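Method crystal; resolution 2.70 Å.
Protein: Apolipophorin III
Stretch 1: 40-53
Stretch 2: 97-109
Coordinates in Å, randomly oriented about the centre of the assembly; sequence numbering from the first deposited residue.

Stretch 1 (40-53) LLTEQANAFKTKIA
Stretch 2, residues 97-109: QLNSLQSALTNVG

Two helical segments of Apolipophorin III, residues 40-53 and 97-109, pack side by side in the same N-to-C sense, their axes 10.3 Å apart at closest approach and inclined by 25° (signed crossing angle +25°). Both are helical throughout and continue beyond the segment at each end; phi/psi values cluster near -60/-45, and i to i+4 hydrogen bonds such as Ala45 N to Leu41 O (2.7 Å) and Leu105 N to Leu101 O (2.8 Å) hold each backbone. The register runs Thr42 beside Gln97 (CA-CA 7.3 Å), Ala45 beside Leu101 (CA-CA 6.5 Å), Phe48 beside Leu105 (CA-CA 9.3 Å) and Ile52 beside Val108 (CA-CA 8.7 Å).

Leu41, Phe48 and Leu101 are the residues most covered, at 73, 71 and 66 Å² within a summed buried area of 481 Å². Leu101 points toward the first helix with chi1 -122° and chi2 t. The closest of the CA pairs is Ala45 with Leu101, and Ala45 CB lies 3.9 Å from Leu101 CG; Leu101 CD1 lies 4.4 Å from Leu41 O, a van der Waals contact. Leu41 (chi1 -114°, chi2 38°) points toward the second helix and places CD2 3.7 Å from Leu98 CD1. Leu98 starts sideways, but chi1 -127° and chi2 130° bring its end nearer. Leu41 CB also rests 4.1 Å from Gln97 CG, so the aliphatic part of the glutamine joins the apolar packing. Gln97 (chi1 t, chi2 p, chi3 43°) also brings CD to 3.8 Å from Thr42 OG1, a contact without a hydrogen bond; its NE2 is hydrogen-bonded elsewhere in the structure.

Phe48 (chi1 t, chi2 68°) points toward the second helix, and its ring meets Leu105 and Val108. Leu105, with chi1 m and chi2 t, leaves its backbone sideways yet carries CD2 over one ring face, 3.4 Å from Phe48 CZ; the same CD2 lies 3.9 Å from the ring centroid and 30° off the normal, a CH-pi contact in which a methyl meets the pi cloud. Val108 CG2 sits at the ring edge, 4.4 Å from Phe48 CE2. With chi1 t, Val108 also sets CG1 3.7 Å from CD1 of Ile52 (chi1 m, chi2 -89°), extending the apolar seam one turn further.

No hydrogen bond crosses between the helices: the contact between them is mainly apolar packing, with Gln97 adding a polar end. Within each helix, a threonine hydroxyl returns to the backbone one turn earlier, Thr50 OG1 to Asn46 O at 3.0 Å and Thr106 OG1 to Gln102 O at 2.6 Å.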

# COMPACT_ATOMS: atom_id res chain seq x y z
N LEU A 40 18.48 -3.83 3.02
CA LEU A 40 17.75 -2.59 3.08
C LEU A 40 16.30 -2.82 2.60
O LEU A 40 15.31 -2.60 3.29
CB LEU A 40 18.49 -1.51 2.23
CG LEU A 40 17.58 -0.43 1.65
CD1 LEU A 40 17.49 0.75 2.58
CD2 LEU A 40 18.01 0.08 0.30
N LEU A 41 16.20 -3.31 1.39
CA LEU A 41 14.94 -3.62 0.78
C LEU A 41 14.05 -4.52 1.65
O LEU A 41 12.86 -4.24 1.88
CB LEU A 41 15.33 -4.34 -0.55
CG LEU A 41 14.94 -3.54 -1.76
CD1 LEU A 41 15.19 -2.10 -1.39
CD2 LEU A 41 15.73 -3.94 -2.97
N THR A 42 14.62 -5.63 2.08
CA THR A 42 13.84 -6.56 2.83
C THR A 42 13.20 -5.91 4.00
O THR A 42 12.04 -6.15 4.33
CB THR A 42 14.64 -7.72 3.26
OG1 THR A 42 14.98 -8.40 2.08
CG2 THR A 42 13.64 -8.59 4.01
N GLU A 43 14.00 -5.05 4.59
CA GLU A 43 13.58 -4.29 5.74
C GLU A 43 12.42 -3.40 5.41
O GLU A 43 11.36 -3.45 6.03
CB GLU A 43 14.76 -3.43 6.18
CG GLU A 43 14.50 -2.71 7.50
CD GLU A 43 15.77 -2.20 8.11
OE1 GLU A 43 16.23 -1.10 7.89
OE2 GLU A 43 16.35 -3.08 8.93
N GLN A 44 12.64 -2.57 4.42
CA GLN A 44 11.62 -1.66 3.99
C GLN A 44 10.33 -2.37 3.62
O GLN A 44 9.23 -1.97 3.99
CB GLN A 44 12.22 -0.90 2.81
CG GLN A 44 13.33 -0.01 3.35
CD GLN A 44 12.81 0.72 4.57
OE1 GLN A 44 11.79 1.44 4.50
NE2 GLN A 44 13.48 0.54 5.70
N ALA A 45 10.49 -3.44 2.86
CA ALA A 45 9.33 -4.19 2.48
C ALA A 45 8.58 -4.65 3.71
O ALA A 45 7.35 -4.65 3.77
CB ALA A 45 9.86 -5.37 1.72
N ASN A 46 9.33 -5.03 4.73
CA ASN A 46 8.68 -5.49 5.91
C ASN A 46 7.98 -4.40 6.66
O ASN A 46 6.93 -4.60 7.25
CB ASN A 46 9.59 -6.32 6.78
CG ASN A 46 9.61 -7.79 6.42
OD1 ASN A 46 8.56 -8.41 6.10
ND2 ASN A 46 10.80 -8.38 6.48
N ALA A 47 8.57 -3.22 6.63
CA ALA A 47 7.96 -2.09 7.31
C ALA A 47 6.62 -1.73 6.69
O ALA A 47 5.64 -1.45 7.38
CB ALA A 47 8.94 -0.96 7.21
N PHE A 48 6.59 -1.76 5.36
CA PHE A 48 5.42 -1.46 4.60
C PHE A 48 4.34 -2.45 4.85
O PHE A 48 3.20 -2.15 5.22
CB PHE A 48 5.88 -1.66 3.15
CG PHE A 48 4.91 -1.11 2.17
CD1 PHE A 48 4.70 0.25 2.05
CD2 PHE A 48 4.16 -1.98 1.37
CE1 PHE A 48 3.76 0.77 1.16
CE2 PHE A 48 3.20 -1.48 0.50
CZ PHE A 48 2.98 -0.10 0.40
N LYS A 49 4.75 -3.69 4.62
CA LYS A 49 3.84 -4.79 4.78
C LYS A 49 3.12 -4.64 6.11
O LYS A 49 1.92 -4.85 6.25
CB LYS A 49 4.79 -5.97 4.79
CG LYS A 49 4.25 -7.38 4.85
CD LYS A 49 5.12 -8.37 4.08
CE LYS A 49 5.96 -9.35 4.93
NZ LYS A 49 6.30 -10.59 4.22
N THR A 50 3.92 -4.27 7.10
CA THR A 50 3.44 -4.12 8.48
C THR A 50 2.33 -3.12 8.61
O THR A 50 1.35 -3.31 9.31
CB THR A 50 4.59 -3.87 9.49
OG1 THR A 50 5.32 -5.04 9.77
CG2 THR A 50 4.20 -3.14 10.75
N LYS A 51 2.56 -1.99 7.96
CA LYS A 51 1.62 -0.91 7.97
C LYS A 51 0.33 -1.25 7.20
O LYS A 51 -0.76 -1.03 7.71
CB LYS A 51 2.27 0.34 7.43
CG LYS A 51 3.20 0.96 8.45
CD LYS A 51 2.43 1.64 9.55
CE LYS A 51 3.32 2.22 10.64
NZ LYS A 51 2.63 2.52 11.91
N ILE A 52 0.46 -1.78 5.97
CA ILE A 52 -0.69 -2.18 5.15
C ILE A 52 -1.57 -3.20 5.83
O ILE A 52 -2.80 -3.23 5.72
CB ILE A 52 -0.21 -2.75 3.83
CG1 ILE A 52 0.30 -1.55 3.06
CG2 ILE A 52 -1.37 -3.40 3.08
CD1 ILE A 52 -0.81 -0.90 2.25
N ALA A 53 -0.94 -4.07 6.56
CA ALA A 53 -1.70 -5.04 7.28
C ALA A 53 -2.47 -4.38 8.44
O ALA A 53 -3.52 -4.85 8.88
CB ALA A 53 -0.68 -6.07 7.76
N GLN A 97 13.50 -9.74 -5.10
CA GLN A 97 13.11 -8.86 -4.02
C GLN A 97 12.59 -7.55 -4.54
O GLN A 97 11.61 -6.97 -4.04
CB GLN A 97 14.37 -8.58 -3.20
CG GLN A 97 14.00 -7.99 -1.84
CD GLN A 97 12.91 -8.77 -1.13
OE1 GLN A 97 12.90 -10.02 -1.12
NE2 GLN A 97 11.98 -8.01 -0.56
N LEU A 98 13.29 -7.07 -5.54
CA LEU A 98 12.98 -5.82 -6.15
C LEU A 98 11.70 -5.92 -6.95
O LEU A 98 10.85 -5.03 -6.90
CB LEU A 98 14.11 -5.39 -7.06
CG LEU A 98 14.60 -4.00 -6.75
CD1 LEU A 98 16.09 -4.07 -6.62
CD2 LEU A 98 14.28 -3.08 -7.90
N ASN A 99 11.59 -7.01 -7.69
CA ASN A 99 10.42 -7.25 -8.50
C ASN A 99 9.19 -7.36 -7.63
O ASN A 99 8.18 -6.72 -7.86
CB ASN A 99 10.55 -8.53 -9.37
CG ASN A 99 11.72 -8.50 -10.33
OD1 ASN A 99 12.28 -9.54 -10.67
ND2 ASN A 99 12.09 -7.30 -10.71
N SER A 100 9.34 -8.17 -6.58
CA SER A 100 8.31 -8.40 -5.59
C SER A 100 7.75 -7.13 -4.95
O SER A 100 6.55 -6.91 -4.85
CB SER A 100 8.83 -9.39 -4.54
OG SER A 100 7.80 -10.13 -3.91
N LEU A 101 8.67 -6.28 -4.50
CA LEU A 101 8.25 -5.04 -3.89
C LEU A 101 7.50 -4.19 -4.88
O LEU A 101 6.40 -3.73 -4.60
CB LEU A 101 9.43 -4.24 -3.38
CG LEU A 101 9.26 -4.00 -1.89
CD1 LEU A 101 10.24 -2.95 -1.42
CD2 LEU A 101 7.84 -3.57 -1.57
N GLN A 102 8.14 -3.96 -6.02
CA GLN A 102 7.58 -3.14 -7.09
C GLN A 102 6.18 -3.50 -7.51
O GLN A 102 5.39 -2.66 -7.92
CB GLN A 102 8.44 -3.18 -8.33
CG GLN A 102 8.75 -1.74 -8.73
CD GLN A 102 9.51 -1.71 -10.00
OE1 GLN A 102 10.63 -1.21 -10.03
NE2 GLN A 102 8.89 -2.29 -11.03
N SER A 103 5.91 -4.79 -7.41
CA SER A 103 4.62 -5.27 -7.79
C SER A 103 3.66 -5.03 -6.65
O SER A 103 2.58 -4.48 -6.83
CB SER A 103 4.69 -6.74 -8.22
OG SER A 103 3.93 -7.58 -7.38
N ALA A 104 4.11 -5.43 -5.46
CA ALA A 104 3.31 -5.23 -4.28
C ALA A 104 2.83 -3.79 -4.23
O ALA A 104 1.65 -3.54 -4.06
CB ALA A 104 4.09 -5.68 -3.06
N LEU A 105 3.74 -2.85 -4.46
CA LEU A 105 3.40 -1.45 -4.44
C LEU A 105 2.35 -1.10 -5.46
O LEU A 105 1.37 -0.39 -5.21
CB LEU A 105 4.62 -0.54 -4.68
CG LEU A 105 5.60 -0.38 -3.50
CD1 LEU A 105 6.75 0.47 -3.99
CD2 LEU A 105 4.97 0.35 -2.32
N THR A 106 2.58 -1.62 -6.62
CA THR A 106 1.69 -1.39 -7.71
C THR A 106 0.31 -1.95 -7.45
O THR A 106 -0.68 -1.32 -7.76
CB THR A 106 2.34 -1.80 -9.01
OG1 THR A 106 3.60 -1.16 -9.03
CG2 THR A 106 1.49 -1.30 -10.12
N ASN A 107 0.22 -3.14 -6.86
CA ASN A 107 -1.08 -3.72 -6.57
C ASN A 107 -1.87 -2.95 -5.49
O ASN A 107 -3.09 -2.88 -5.53
CB ASN A 107 -0.93 -5.13 -6.06
CG ASN A 107 -0.32 -6.00 -7.10
OD1 ASN A 107 0.19 -7.09 -6.78
ND2 ASN A 107 -0.34 -5.50 -8.32
N VAL A 108 -1.17 -2.36 -4.52
CA VAL A 108 -1.83 -1.62 -3.45
C VAL A 108 -2.49 -0.37 -4.01
O VAL A 108 -3.59 0.02 -3.62
CB VAL A 108 -0.84 -1.28 -2.34
CG1 VAL A 108 -1.40 -0.25 -1.39
CG2 VAL A 108 -0.55 -2.56 -1.59
N GLY A 109 -1.82 0.24 -4.98
CA GLY A 109 -2.33 1.42 -5.63
C GLY A 109 -3.58 1.15 -6.46
O GLY A 109 -4.54 1.92 -6.44